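Local coordinates for Ser-thr phosphatase MSPP (Mycobacterium smegmatis, PDB 2JFR), which probably removes phosphate groups from phosphoserine and phosphothreonine residues of proteins, using metal ions bound in its active site, at residues T12-V17 / S223-V228; N21-L26 / V34-G39; L106-G111 / P168-I173. All blocks are in the same frame, centred on the assembly; numbering follows the deposited sequence. Where two conformers were deposited one is given.

Contact 1 (T12-V17 / S223-V228); sequences TDQGPV and SDNTTV. With MN (manganese (II) ion), chain C.
Asn-225 reaches across to the backbone of Gln-14 just where the antiparallel pairing of Thr-12 and Asp-13 with Thr-227 and Thr-226 runs out. Its CB lies 3.9 Å from Asp-13 O. With CG anti to the carbonyl carbon (chi1 -50°), the chain then passes on to bring CG within 4.0 Å of Gln-14 O. At the tip, ND2 donates to Gln-14 O at 2.9 Å; the bond meets a carbonyl lone pair and lies almost in the plane of the donor amide. ND2 also bonds Asn-20 O, while OD1 accepts from Gln-22 N, so both ends of the amide are held. The strands themselves are joined by Asp-13 N to Thr-226 O (2.8 Å) and Thr-226 N to Asp-13 O (3.0 Å). One residue along, the threonine side chains run side by side, with Thr-12 OG1 and Thr-227 OG1 2.7 Å apart. Next to Asn-225, Asp-224 OD2 binds manganese at 2.1 Å and Asn-225 O accepts from a manganese-bound water, which ties this edge pairing to the metal centre of the phosphatase. Helix 206-219 packs on the face bearing Asp-13 and Thr-226, through Val-214 and Ala-217; on the other face Thr-227 touches Cys-25 of strand 23-28, and strand 226-233 continues the sheet toward strand 180-184.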
ATOM      1  N   THR A  12     -12.178   1.333   0.945  1.00 19.74           N
ATOM      2  CA  THR A  12     -11.594   2.645   0.813  1.00 20.93           C
ATOM      3  C   THR A  12     -12.578   3.636   1.334  1.00 22.19           C
ATOM      4  O   THR A  12     -13.786   3.523   1.180  1.00 27.71           O
ATOM      5  CB  THR A  12     -11.209   2.875  -0.682  1.00 21.85           C
ATOM      6  OG1 THR A  12     -10.451   4.122  -0.842  1.00 22.77           O
ATOM      7  CG2 THR A  12     -12.418   2.993  -1.626  1.00 31.33           C
ATOM      8  N   ASP A  13     -12.075   4.697   1.927  1.00 20.50           N
ATOM      9  CA  ASP A  13     -12.852   5.716   2.632  0.65 20.80           C
ATOM     10  C   ASP A  13     -12.253   7.089   2.285  1.00 20.57           C
ATOM     11  O   ASP A  13     -11.073   7.332   2.577  1.00 19.86           O
ATOM     12  CB  ASP A  13     -12.850   5.539   4.136  0.65 23.14           C
ATOM     13  CG  ASP A  13     -13.703   6.610   4.758  0.65 25.24           C
ATOM     14  OD1 ASP A  13     -14.627   7.101   4.041  0.65 23.09           O
ATOM     15  OD2 ASP A  13     -13.390   7.059   5.876  0.65 29.09           O
ATOM     16  N   GLN A  14     -13.027   7.980   1.691  1.00 19.64           N
ATOM     17  CA  GLN A  14     -12.539   9.311   1.428  1.00 17.19           C
ATOM     18  C   GLN A  14     -12.242  10.066   2.710  1.00 16.23           C
ATOM     19  O   GLN A  14     -11.273  10.850   2.774  1.00 15.91           O
ATOM     20  CB  GLN A  14     -13.563  10.072   0.597  1.00 17.01           C
ATOM     21  CG  GLN A  14     -13.147  11.463   0.212  1.00 16.93           C
ATOM     22  CD  GLN A  14     -14.113  12.103  -0.733  1.00 18.57           C
ATOM     23  OE1 GLN A  14     -14.918  11.478  -1.406  1.00 26.42           O
ATOM     24  NE2 GLN A  14     -14.059  13.416  -0.791  1.00 19.21           N
ATOM     25  N   GLY A  15     -13.074   9.897   3.705  1.00 18.14           N
ATOM     26  CA  GLY A  15     -13.062  10.651   4.925  1.00 19.81           C
ATOM     27  C   GLY A  15     -13.742  11.966   4.743  1.00 18.60           C
ATOM     28  O   GLY A  15     -14.139  12.367   3.640  1.00 18.83           O
ATOM     29  N   PRO A  16     -13.943  12.684   5.852  1.00 20.10           N
ATOM     30  CA  PRO A  16     -14.719  13.932   5.864  1.00 22.13           C
ATOM     31  C   PRO A  16     -13.911  15.166   5.616  1.00 21.59           C
ATOM     32  O   PRO A  16     -14.533  16.256   5.600  1.00 25.92           O
ATOM     33  CB  PRO A  16     -15.266  13.919   7.298  1.00 24.29           C
ATOM     34  CG  PRO A  16     -14.095  13.350   8.088  1.00 28.18           C
ATOM     35  CD  PRO A  16     -13.686  12.195   7.223  1.00 24.39           C
ATOM     36  N   VAL A  17     -12.623  15.070   5.367  1.00 20.11           N
ATOM     37  CA  VAL A  17     -11.751  16.230   5.220  1.00 20.43           C
ATOM     38  C   VAL A  17     -11.338  16.429   3.793  1.00 18.52           C
ATOM     39  O   VAL A  17     -11.512  17.500   3.204  1.00 21.06           O
ATOM     40  CB  VAL A  17     -10.514  16.148   6.165  1.00 20.46           C
ATOM     41  CG1 VAL A  17      -9.607  17.317   5.955  1.00 24.75           C
ATOM     42  CG2 VAL A  17     -10.947  16.012   7.629  1.00 22.28           C
ATOM     43  N   SER A 223      -8.657  12.419   8.676  1.00 15.79           N
ATOM     44  CA  SER A 223      -7.934  13.520   8.063  1.00 16.58           C
ATOM     45  C   SER A 223      -7.454  13.203   6.660  1.00 15.70           C
ATOM     46  O   SER A 223      -7.207  14.133   5.900  1.00 17.70           O
ATOM     47  CB  SER A 223      -6.751  13.954   8.920  1.00 18.49           C
ATOM     48  OG  SER A 223      -5.823  12.930   9.105  1.00 19.44           O
ATOM     49  N   ASP A 224      -7.264  11.933   6.347  1.00 15.33           N
ATOM     50  CA  ASP A 224      -6.826  11.501   5.038  1.00 14.71           C
ATOM     51  C   ASP A 224      -7.781  10.440   4.526  1.00 14.78           C
ATOM     52  O   ASP A 224      -8.561   9.867   5.263  1.00 16.66           O
ATOM     53  CB  ASP A 224      -5.382  10.991   5.058  1.00 15.44           C
ATOM     54  CG  ASP A 224      -4.690  10.822   3.747  1.00 15.29           C
ATOM     55  OD1 ASP A 224      -5.252  11.244   2.690  1.00 15.76           O
ATOM     56  OD2 ASP A 224      -3.500  10.318   3.761  1.00 15.56           O
ATOM     57  N   ASN A 225      -7.688  10.192   3.231  1.00 14.32           N
ATOM     58  CA  ASN A 225      -8.218   8.975   2.652  1.00 14.22           C
ATOM     59  C   ASN A 225      -7.568   7.753   3.301  1.00 14.03           C
ATOM     60  O   ASN A 225      -6.363   7.793   3.557  1.00 14.27           O
ATOM     61  CB  ASN A 225      -7.866   8.948   1.163  1.00 14.29           C
ATOM     62  CG  ASN A 225      -8.192  10.181   0.362  1.00 13.86           C
ATOM     63  OD1 ASN A 225      -7.463  10.497  -0.584  1.00 14.29           O
ATOM     64  ND2 ASN A 225      -9.266  10.884   0.651  1.00 14.30           N
ATOM     65  N   THR A 226      -8.352   6.720   3.548  1.00 13.90           N
ATOM     66  CA  THR A 226      -7.821   5.451   4.055  1.00 14.28           C
ATOM     67  C   THR A 226      -8.270   4.336   3.160  1.00 13.85           C
ATOM     68  O   THR A 226      -9.469   4.204   2.892  1.00 15.19           O
ATOM     69  CB  THR A 226      -8.304   5.212   5.524  1.00 15.61           C
ATOM     70  OG1 THR A 226      -7.793   6.255   6.346  1.00 17.34           O
ATOM     71  CG2 THR A 226      -7.777   3.887   6.046  1.00 16.75           C
ATOM     72  N   THR A 227      -7.344   3.512   2.741  1.00 13.74           N
ATOM     73  CA  THR A 227      -7.615   2.364   1.872  1.00 14.16           C
ATOM     74  C   THR A 227      -6.853   1.189   2.402  1.00 14.19           C
ATOM     75  O   THR A 227      -5.675   1.308   2.724  1.00 15.73           O
ATOM     76  CB  THR A 227      -7.210   2.715   0.444  1.00 14.86           C
ATOM     77  OG1 THR A 227      -7.948   3.865   0.051  1.00 15.64           O
ATOM     78  CG2 THR A 227      -7.491   1.589  -0.546  1.00 17.57           C
ATOM     79  N   VAL A 228      -7.513   0.046   2.467  1.00 14.14           N
ATOM     80  CA  VAL A 228      -6.961  -1.168   3.036  1.00 14.45           C
ATOM     81  C   VAL A 228      -7.292  -2.362   2.147  1.00 14.47           C
ATOM     82  O   VAL A 228      -8.389  -2.481   1.592  1.00 15.05           O
ATOM     83  CB  VAL A 228      -7.452  -1.373   4.472  1.00 14.90           C
ATOM     84  CG1 VAL A 228      -6.895  -0.329   5.399  1.00 15.52           C
ATOM     85  CG2 VAL A 228      -8.978  -1.426   4.567  1.00 16.70           C
TER
HETATM   86 MN    MN C1235      -2.451   9.408   2.163  0.56 13.82          MN
HETATM   87  O   HOH W   1      -3.391  10.931   0.857  0.83 14.57           O
HETATM   88  O   HOH W   2      -4.145   8.173   1.902  1.00 14.25           O
HETATM   89  O   HOH W   3      -0.883  10.734   2.111  0.83 17.85           O

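Contact 2 (N21-L26 / V34-G39). With MG (magnesium ion), chain B; MN (manganese (II) ion), chain C.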
ATOM      1  N   ASN A  21     -10.999  11.393  -3.049  1.00 15.22           N
ATOM      2  CA  ASN A  21     -10.341  10.138  -2.663  1.00 14.46           C
ATOM      3  C   ASN A  21      -9.312   9.860  -3.750  1.00 14.35           C
ATOM      4  O   ASN A  21      -9.624   9.441  -4.855  1.00 16.34           O
ATOM      5  CB  ASN A  21     -11.322   9.011  -2.514  1.00 14.96           C
ATOM      6  CG  ASN A  21     -10.629   7.830  -1.884  1.00 15.62           C
ATOM      7  OD1 ASN A  21      -9.417   7.774  -1.764  1.00 15.77           O
ATOM      8  ND2 ASN A  21     -11.440   6.877  -1.426  1.00 19.81           N
ATOM      9  N   GLN A  22      -8.052  10.160  -3.437  1.00 13.99           N
ATOM     10  CA  GLN A  22      -6.965   9.951  -4.376  1.00 13.74           C
ATOM     11  C   GLN A  22      -6.251   8.629  -4.118  1.00 13.92           C
ATOM     12  O   GLN A  22      -5.208   8.372  -4.751  1.00 14.24           O
ATOM     13  CB  GLN A  22      -5.971  11.098  -4.367  1.00 14.76           C
ATOM     14  CG  GLN A  22      -6.655  12.432  -4.619  1.00 15.24           C
ATOM     15  CD  GLN A  22      -5.644  13.559  -4.785  1.00 16.68           C
ATOM     16  OE1 GLN A  22      -4.637  13.607  -4.071  1.00 17.87           O
ATOM     17  NE2 GLN A  22      -5.898  14.437  -5.703  1.00 19.24           N
ATOM     18  N   ASP A  23      -6.768   7.790  -3.249  1.00 13.99           N
ATOM     19  CA  ASP A  23      -6.247   6.432  -3.112  1.00 14.13           C
ATOM     20  C   ASP A  23      -6.942   5.538  -4.139  1.00 14.39           C
ATOM     21  O   ASP A  23      -8.031   5.839  -4.654  1.00 16.30           O
ATOM     22  CB  ASP A  23      -6.609   5.871  -1.729  1.00 14.06           C
ATOM     23  CG  ASP A  23      -5.864   6.357  -0.508  1.00 13.97           C
ATOM     24  OD1 ASP A  23      -4.930   7.185  -0.615  1.00 14.39           O
ATOM     25  OD2 ASP A  23      -6.256   5.873   0.600  1.00 14.19           O
ATOM     26  N   ALA A  24      -6.309   4.418  -4.423  1.00 14.79           N
ATOM     27  CA  ALA A  24      -6.852   3.380  -5.288  1.00 15.18           C
ATOM     28  C   ALA A  24      -6.368   2.045  -4.745  1.00 14.12           C
ATOM     29  O   ALA A  24      -5.320   1.963  -4.120  1.00 14.24           O
ATOM     30  CB  ALA A  24      -6.456   3.587  -6.722  1.00 18.47           C
ATOM     31  N   CYS A  25      -7.094   0.980  -5.050  1.00 15.11           N
ATOM     32  CA  CYS A  25      -6.662  -0.362  -4.665  1.00 14.89           C
ATOM     33  C   CYS A  25      -7.020  -1.386  -5.727  1.00 14.97           C
ATOM     34  O   CYS A  25      -7.833  -1.114  -6.619  1.00 17.69           O
ATOM     35  CB  CYS A  25      -7.174  -0.769  -3.326  1.00 16.90           C
ATOM     36  SG  CYS A  25      -8.891  -0.952  -3.160  1.00 21.46           S
ATOM     37  N   LEU A  26      -6.375  -2.529  -5.638  1.00 15.22           N
ATOM     38  CA  LEU A  26      -6.480  -3.609  -6.595  1.00 15.99           C
ATOM     39  C   LEU A  26      -6.438  -4.919  -5.812  1.00 16.06           C
ATOM     40  O   LEU A  26      -5.590  -5.099  -4.953  1.00 16.06           O
ATOM     41  CB  LEU A  26      -5.276  -3.518  -7.536  1.00 18.20           C
ATOM     42  CG  LEU A  26      -5.060  -4.603  -8.577  1.00 20.34           C
ATOM     43  CD1 LEU A  26      -6.230  -4.602  -9.554  1.00 28.75           C
ATOM     44  CD2 LEU A  26      -3.757  -4.343  -9.331  1.00 23.49           C
ATOM     45  N   VAL A  34      -2.154  -1.184  -3.229  1.00 13.40           N
ATOM     46  CA  VAL A  34      -2.674   0.137  -2.881  1.00 13.32           C
ATOM     47  C   VAL A  34      -1.783   1.182  -3.512  1.00 13.08           C
ATOM     48  O   VAL A  34      -0.565   1.059  -3.511  1.00 13.93           O
ATOM     49  CB  VAL A  34      -2.746   0.324  -1.353  1.00 13.87           C
ATOM     50  CG1 VAL A  34      -3.114   1.758  -0.963  1.00 15.65           C
ATOM     51  CG2 VAL A  34      -3.694  -0.675  -0.732  1.00 14.57           C
ATOM     52  N   ALA A  35      -2.432   2.242  -3.998  1.00 13.41           N
ATOM     53  CA  ALA A  35      -1.730   3.412  -4.537  1.00 13.39           C
ATOM     54  C   ALA A  35      -2.358   4.655  -3.916  1.00 13.56           C
ATOM     55  O   ALA A  35      -3.561   4.851  -4.022  1.00 14.62           O
ATOM     56  CB  ALA A  35      -1.837   3.448  -6.050  1.00 14.49           C
ATOM     57  N   ASP A  36      -1.538   5.466  -3.278  1.00 13.65           N
ATOM     58  CA  ASP A  36      -2.002   6.705  -2.647  1.00 13.36           C
ATOM     59  C   ASP A  36      -1.508   7.873  -3.482  1.00 13.28           C
ATOM     60  O   ASP A  36      -0.324   8.220  -3.476  1.00 13.59           O
ATOM     61  CB  ASP A  36      -1.444   6.794  -1.220  1.00 13.62           C
ATOM     62  CG  ASP A  36      -1.828   8.080  -0.505  1.00 13.25           C
ATOM     63  OD1 ASP A  36      -2.336   8.986  -1.204  1.00 13.76           O
ATOM     64  OD2 ASP A  36      -1.610   8.138   0.717  1.00 14.10           O
ATOM     65  N   GLY A  37      -2.425   8.458  -4.241  1.00 13.43           N
ATOM     66  CA  GLY A  37      -2.089   9.599  -5.073  1.00 13.85           C
ATOM     67  C   GLY A  37      -1.963  10.868  -4.274  1.00 13.85           C
ATOM     68  O   GLY A  37      -2.562  11.041  -3.228  1.00 14.03           O
ATOM     69  N   PHE A  38      -1.214  11.810  -4.849  1.00 14.20           N
ATOM     70  CA  PHE A  38      -1.041  13.126  -4.307  1.00 14.60           C
ATOM     71  C   PHE A  38      -1.035  14.152  -5.428  1.00 14.79           C
ATOM     72  O   PHE A  38      -0.690  13.819  -6.569  1.00 15.34           O
ATOM     73  CB  PHE A  38       0.225  13.274  -3.455  1.00 15.06           C
ATOM     74  CG  PHE A  38       1.518  13.212  -4.204  1.00 15.99           C
ATOM     75  CD1 PHE A  38       2.074  14.370  -4.765  1.00 17.91           C
ATOM     76  CD2 PHE A  38       2.160  11.974  -4.368  1.00 18.06           C
ATOM     77  CE1 PHE A  38       3.242  14.359  -5.463  1.00 20.84           C
ATOM     78  CE2 PHE A  38       3.397  12.006  -5.098  1.00 20.58           C
ATOM     79  CZ  PHE A  38       3.879  13.215  -5.631  1.00 22.22           C
ATOM     80  N   GLY A  39      -1.295  15.381  -5.070  1.00 15.51           N
ATOM     81  CA  GLY A  39      -1.284  16.495  -5.976  1.00 16.41           C
ATOM     82  C   GLY A  39      -2.657  16.703  -6.609  1.00 16.59           C
ATOM     83  O   GLY A  39      -3.612  15.985  -6.387  1.00 16.97           O
TER
HETATM   84 MG    MG B1234      -3.112  10.827  -1.242  0.99 13.88          MG
HETATM   85 MN    MN C1235      -2.451   9.408   2.163  0.56 13.82          MN
HETATM   86  O   HOH W   4      -3.145  15.649  -2.848  0.69 22.07           O
HETATM   87  O   HOH W   5      -4.127  12.602  -1.546  1.00 15.24           O
HETATM   88  O   HOH W   6      -4.904   9.802  -1.426  1.00 14.25           O
HETATM   89  O   HOH W   1      -3.391  10.931   0.857  0.83 14.57           O
HETATM   90  O   HOH W   7      -1.336  11.704  -0.733  0.83 14.64           O
HETATM   91  O   HOH W   3      -0.883  10.734   2.111  0.83 17.85           O
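Asp-23 and Asp-36 form a non-hydrogen-bonded antiparallel pair, their side chains on one face, and of the two Asp-36 carries the metal coordination. Its CG lies anti to the backbone N (chi1 178°). The carboxylate bridges two ions: OD1 binds magnesium at 2.0 Å and OD2 manganese at 2.1 Å. Gly-37 O adds a second protein ligand to magnesium at 2.1 Å, and one water is bound to both metals. Asp-23 works from the second shell. Its carboxylate plane is turned 71° from that of Asp-36, and its OD1 lies 3.2 Å from Asp-36 OD1; these are two acceptors, whose repulsion the nearby metal probably eases. The same OD1 accepts from a magnesium-bound water, while OD2 is hydrogen-bonded to Thr-227 and Ser-185. Such a carboxylate-bridged pair of metals is characteristic of the PPM (PP2C) phosphatases, and here it rests on the beta hairpin of strands 23-28 and 31-38. Backbone bonds hold the hairpin together: Ala-24 and Ala-35 exchange two, and Gly-37 N donates to Gln-22 O from above the carbonyl plane. Among side-chain bonds, Gln-22 NE2 meets Gly-39 O at 2.8 Å, almost head-on to the carbonyl, while OE1 accepts from two waters, one a magnesium ligand and the other bonded to Gly-39 N. Asn-21 OD1 accepts from Asp-23 N, forming an Asx turn before the strand. Apolar contact is slight: Cys-25 CB lies 4.3 Å from Val-34 CG2, and the methyls of Ala-24 and Ala-35 rest against Ser-46 and Leu-50 of helix 42-59.

Contact 3 (L106-G111 / P168-I173); sequences LVVNIG and PDVFGI
Asn-109 and Asp-169 face each other as a hydrogen-bonded antiparallel pair, their side chains on the same face and their amide and carboxylate planes 70° apart. Asn-109 CG stands between the backbone N and the carbonyl carbon (chi1 62°), and ND2 lies 3.4 Å from Asp-169 CB. The two polar tips do not bond directly: a single water donates to Asn-109 OD1 at 3.0 Å and to Asp-169 OD2 at 2.7 Å. Further along, Val-107, on the same face, is met by Ile-173 from just beyond the strand; the two side chains cross at about a right angle, CG1 to CG1 at 3.9 Å, and both touch Leu-115 of strand 115-119. On the face of Leu-106, Val-108 and Val-170 the side chains are apolar. Pro-168, just before the strand, lies beside Val-108, pointing the same way, with Val-108 CG1 3.7 Å from Pro-168 CB, while Leu-106 CD1 is set against the backbone carbonyl Phe-171 O at 3.4 Å. Helix 63-81 packs against this side, Leu-66 on Val-108 and Arg-63 on Leu-106. Between the faces, Val-107 exchanges two backbone bonds with Phe-171, the one from Val-107 N almost straight at 177°, and Asn-109 exchanges two with Asp-169. Strand 169-172 is thereby fastened as the outermost strand of its five-stranded sheet. Asp-169 also forms salt bridges with Arg-138 of helix 132-138 and Arg-158 of a loop and a hydrogen bond with His-130; with two arginines at hand its carboxylate is probably kept ionised, its charge probably offset by theirs.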
ATOM      1  N   LEU A 106       5.908 -11.818  -2.713  1.00 14.44           N
ATOM      2  CA  LEU A 106       6.806 -10.698  -3.008  1.00 14.34           C
ATOM      3  C   LEU A 106       6.079  -9.376  -2.815  1.00 14.03           C
ATOM      4  O   LEU A 106       4.914  -9.265  -3.193  1.00 15.09           O
ATOM      5  CB  LEU A 106       7.280 -10.832  -4.462  1.00 15.31           C
ATOM      6  CG  LEU A 106       8.498  -9.959  -4.853  1.00 16.23           C
ATOM      7  CD1 LEU A 106       9.751 -10.512  -4.239  1.00 16.78           C
ATOM      8  CD2 LEU A 106       8.605  -9.899  -6.333  1.00 18.99           C
ATOM      9  N   VAL A 107       6.783  -8.422  -2.253  1.00 13.78           N
ATOM     10  CA  VAL A 107       6.303  -7.012  -2.183  1.00 13.98           C
ATOM     11  C   VAL A 107       7.197  -6.143  -2.986  1.00 14.11           C
ATOM     12  O   VAL A 107       8.443  -6.260  -2.972  1.00 15.24           O
ATOM     13  CB  VAL A 107       6.137  -6.535  -0.742  1.00 14.53           C
ATOM     14  CG1 VAL A 107       7.416  -6.584   0.077  1.00 16.29           C
ATOM     15  CG2 VAL A 107       5.524  -5.129  -0.683  1.00 15.38           C
ATOM     16  N   VAL A 108       6.577  -5.208  -3.724  1.00 14.19           N
ATOM     17  CA  VAL A 108       7.267  -4.138  -4.437  1.00 14.50           C
ATOM     18  C   VAL A 108       6.631  -2.845  -3.953  1.00 14.68           C
ATOM     19  O   VAL A 108       5.409  -2.712  -3.989  1.00 16.04           O
ATOM     20  CB  VAL A 108       7.121  -4.318  -5.955  1.00 15.48           C
ATOM     21  CG1 VAL A 108       7.862  -3.174  -6.667  1.00 17.46           C
ATOM     22  CG2 VAL A 108       7.616  -5.668  -6.413  1.00 18.12           C
ATOM     23  N   ASN A 109       7.444  -1.894  -3.485  1.00 14.50           N
ATOM     24  CA  ASN A 109       6.848  -0.729  -2.863  1.00 14.53           C
ATOM     25  C   ASN A 109       7.683   0.516  -3.098  1.00 14.56           C
ATOM     26  O   ASN A 109       8.913   0.523  -3.102  1.00 14.82           O
ATOM     27  CB  ASN A 109       6.615  -0.948  -1.374  1.00 15.71           C
ATOM     28  CG  ASN A 109       7.923  -1.210  -0.535  1.00 17.74           C
ATOM     29  OD1 ASN A 109       8.300  -0.345   0.250  1.00 22.82           O
ATOM     30  ND2 ASN A 109       8.501  -2.346  -0.776  1.00 19.98           N
ATOM     31  N   ILE A 110       6.944   1.608  -3.270  1.00 14.34           N
ATOM     32  CA  ILE A 110       7.499   2.943  -3.419  0.63 14.40           C
ATOM     33  C   ILE A 110       6.570   3.904  -2.719  1.00 14.25           C
ATOM     34  O   ILE A 110       5.354   3.922  -2.977  1.00 15.09           O
ATOM     35  CB  ILE A 110       7.761   3.228  -4.925  0.63 14.73           C
ATOM     36  CG1 ILE A 110       8.583   4.515  -5.060  0.63 16.48           C
ATOM     37  CG2 ILE A 110       6.518   3.167  -5.771  0.63 17.01           C
ATOM     38  CD1 ILE A 110       9.083   4.769  -6.439  0.63 18.50           C
ATOM     39  N   GLY A 111       7.112   4.704  -1.822  1.00 14.76           N
ATOM     40  CA  GLY A 111       6.332   5.652  -1.083  1.00 14.60           C
ATOM     41  C   GLY A 111       6.056   5.148   0.325  1.00 14.43           C
ATOM     42  O   GLY A 111       6.931   4.544   0.941  1.00 15.34           O
ATOM     43  N   PRO A 168      11.953   1.051  -6.954  1.00 22.58           N
ATOM     44  CA  PRO A 168      11.148   0.563  -5.852  1.00 19.31           C
ATOM     45  C   PRO A 168      11.966  -0.417  -4.997  1.00 17.42           C
ATOM     46  O   PRO A 168      12.895  -1.057  -5.450  1.00 19.53           O
ATOM     47  CB  PRO A 168       9.991  -0.190  -6.533  1.00 20.47           C
ATOM     48  CG  PRO A 168      10.552  -0.694  -7.790  1.00 24.67           C
ATOM     49  CD  PRO A 168      11.469   0.449  -8.243  1.00 25.94           C
ATOM     50  N   ASP A 169      11.554  -0.553  -3.747  1.00 15.82           N
ATOM     51  CA  ASP A 169      12.028  -1.664  -2.939  1.00 15.45           C
ATOM     52  C   ASP A 169      11.321  -2.938  -3.418  1.00 15.04           C
ATOM     53  O   ASP A 169      10.147  -2.889  -3.812  1.00 15.94           O
ATOM     54  CB  ASP A 169      11.736  -1.433  -1.488  1.00 15.89           C
ATOM     55  CG  ASP A 169      12.602  -0.388  -0.803  1.00 16.79           C
ATOM     56  OD1 ASP A 169      13.634   0.034  -1.406  1.00 22.28           O
ATOM     57  OD2 ASP A 169      12.243   0.051   0.301  1.00 17.96           O
ATOM     58  N   VAL A 170      12.036  -4.045  -3.364  1.00 15.14           N
ATOM     59  CA  VAL A 170      11.566  -5.356  -3.817  0.61 14.75           C
ATOM     60  C   VAL A 170      12.022  -6.366  -2.805  1.00 14.81           C
ATOM     61  O   VAL A 170      13.238  -6.471  -2.608  1.00 16.67           O
ATOM     62  CB  VAL A 170      12.129  -5.690  -5.196  0.61 14.98           C
ATOM     63  CG1 VAL A 170      11.632  -7.076  -5.645  0.61 17.36           C
ATOM     64  CG2 VAL A 170      11.788  -4.597  -6.181  0.61 16.94           C
ATOM     65  N   PHE A 171      11.161  -7.166  -2.181  1.00 14.42           N
ATOM     66  CA  PHE A 171      11.668  -8.175  -1.280  1.00 14.45           C
ATOM     67  C   PHE A 171      10.621  -9.250  -1.085  1.00 14.22           C
ATOM     68  O   PHE A 171       9.403  -9.028  -1.184  1.00 14.71           O
ATOM     69  CB  PHE A 171      12.061  -7.621   0.094  1.00 15.94           C
ATOM     70  CG  PHE A 171      13.290  -8.369   0.601  1.00 16.30           C
ATOM     71  CD1 PHE A 171      14.512  -8.082   0.107  1.00 22.64           C
ATOM     72  CD2 PHE A 171      13.182  -9.407   1.546  1.00 16.17           C
ATOM     73  CE1 PHE A 171      15.631  -8.789   0.544  1.00 22.75           C
ATOM     74  CE2 PHE A 171      14.298 -10.078   1.965  1.00 17.62           C
ATOM     75  CZ  PHE A 171      15.507  -9.797   1.442  1.00 21.32           C
ATOM     76  N   GLY A 172      11.079 -10.442  -0.727  1.00 14.48           N
ATOM     77  CA  GLY A 172      10.178 -11.481  -0.310  1.00 14.46           C
ATOM     78  C   GLY A 172       9.458 -11.101   0.953  1.00 14.13           C
ATOM     79  O   GLY A 172       9.932 -10.372   1.797  1.00 16.12           O
ATOM     80  N   ILE A 173       8.261 -11.680   1.105  1.00 14.29           N
ATOM     81  CA  ILE A 173       7.446 -11.535   2.286  1.00 14.49           C
ATOM     82  C   ILE A 173       7.524 -12.847   3.089  1.00 14.85           C
ATOM     83  O   ILE A 173       7.167 -13.901   2.535  1.00 16.08           O
ATOM     84  CB  ILE A 173       5.955 -11.257   1.953  1.00 14.35           C
ATOM     85  CG1 ILE A 173       5.823 -10.075   0.968  1.00 15.18           C
ATOM     86  CG2 ILE A 173       5.179 -11.032   3.229  1.00 15.72           C
ATOM     87  CD1 ILE A 173       4.451  -9.989   0.373  1.00 15.58           C
TER
HETATM   88  O   HOH W   8      10.571  -1.426   1.868  1.00 18.53           O

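The three contacts sample both antiparallel sheets of the PPM fold. Contact 1 pairs the edge strand 5-13 with 226-233 in one sheet; contacts 2 and 3 lie at the two ends of the other, whose order is 23-28, 31-38, 89-96, 106-110, 169-172. Along the chain contact 2 closes before contact 3 opens, and both fall between the two halves of contact 1. Contacts 1 and 2, with centres about 10 Å apart, touch through Asn-225 and Thr-227 and share the manganese ion, consistent with a metal centre between the sheets of the PPM beta sandwich. Contact 3 is centred about 17 Å from contact 2 and about 24 Å from contact 1, and does not bind these metals.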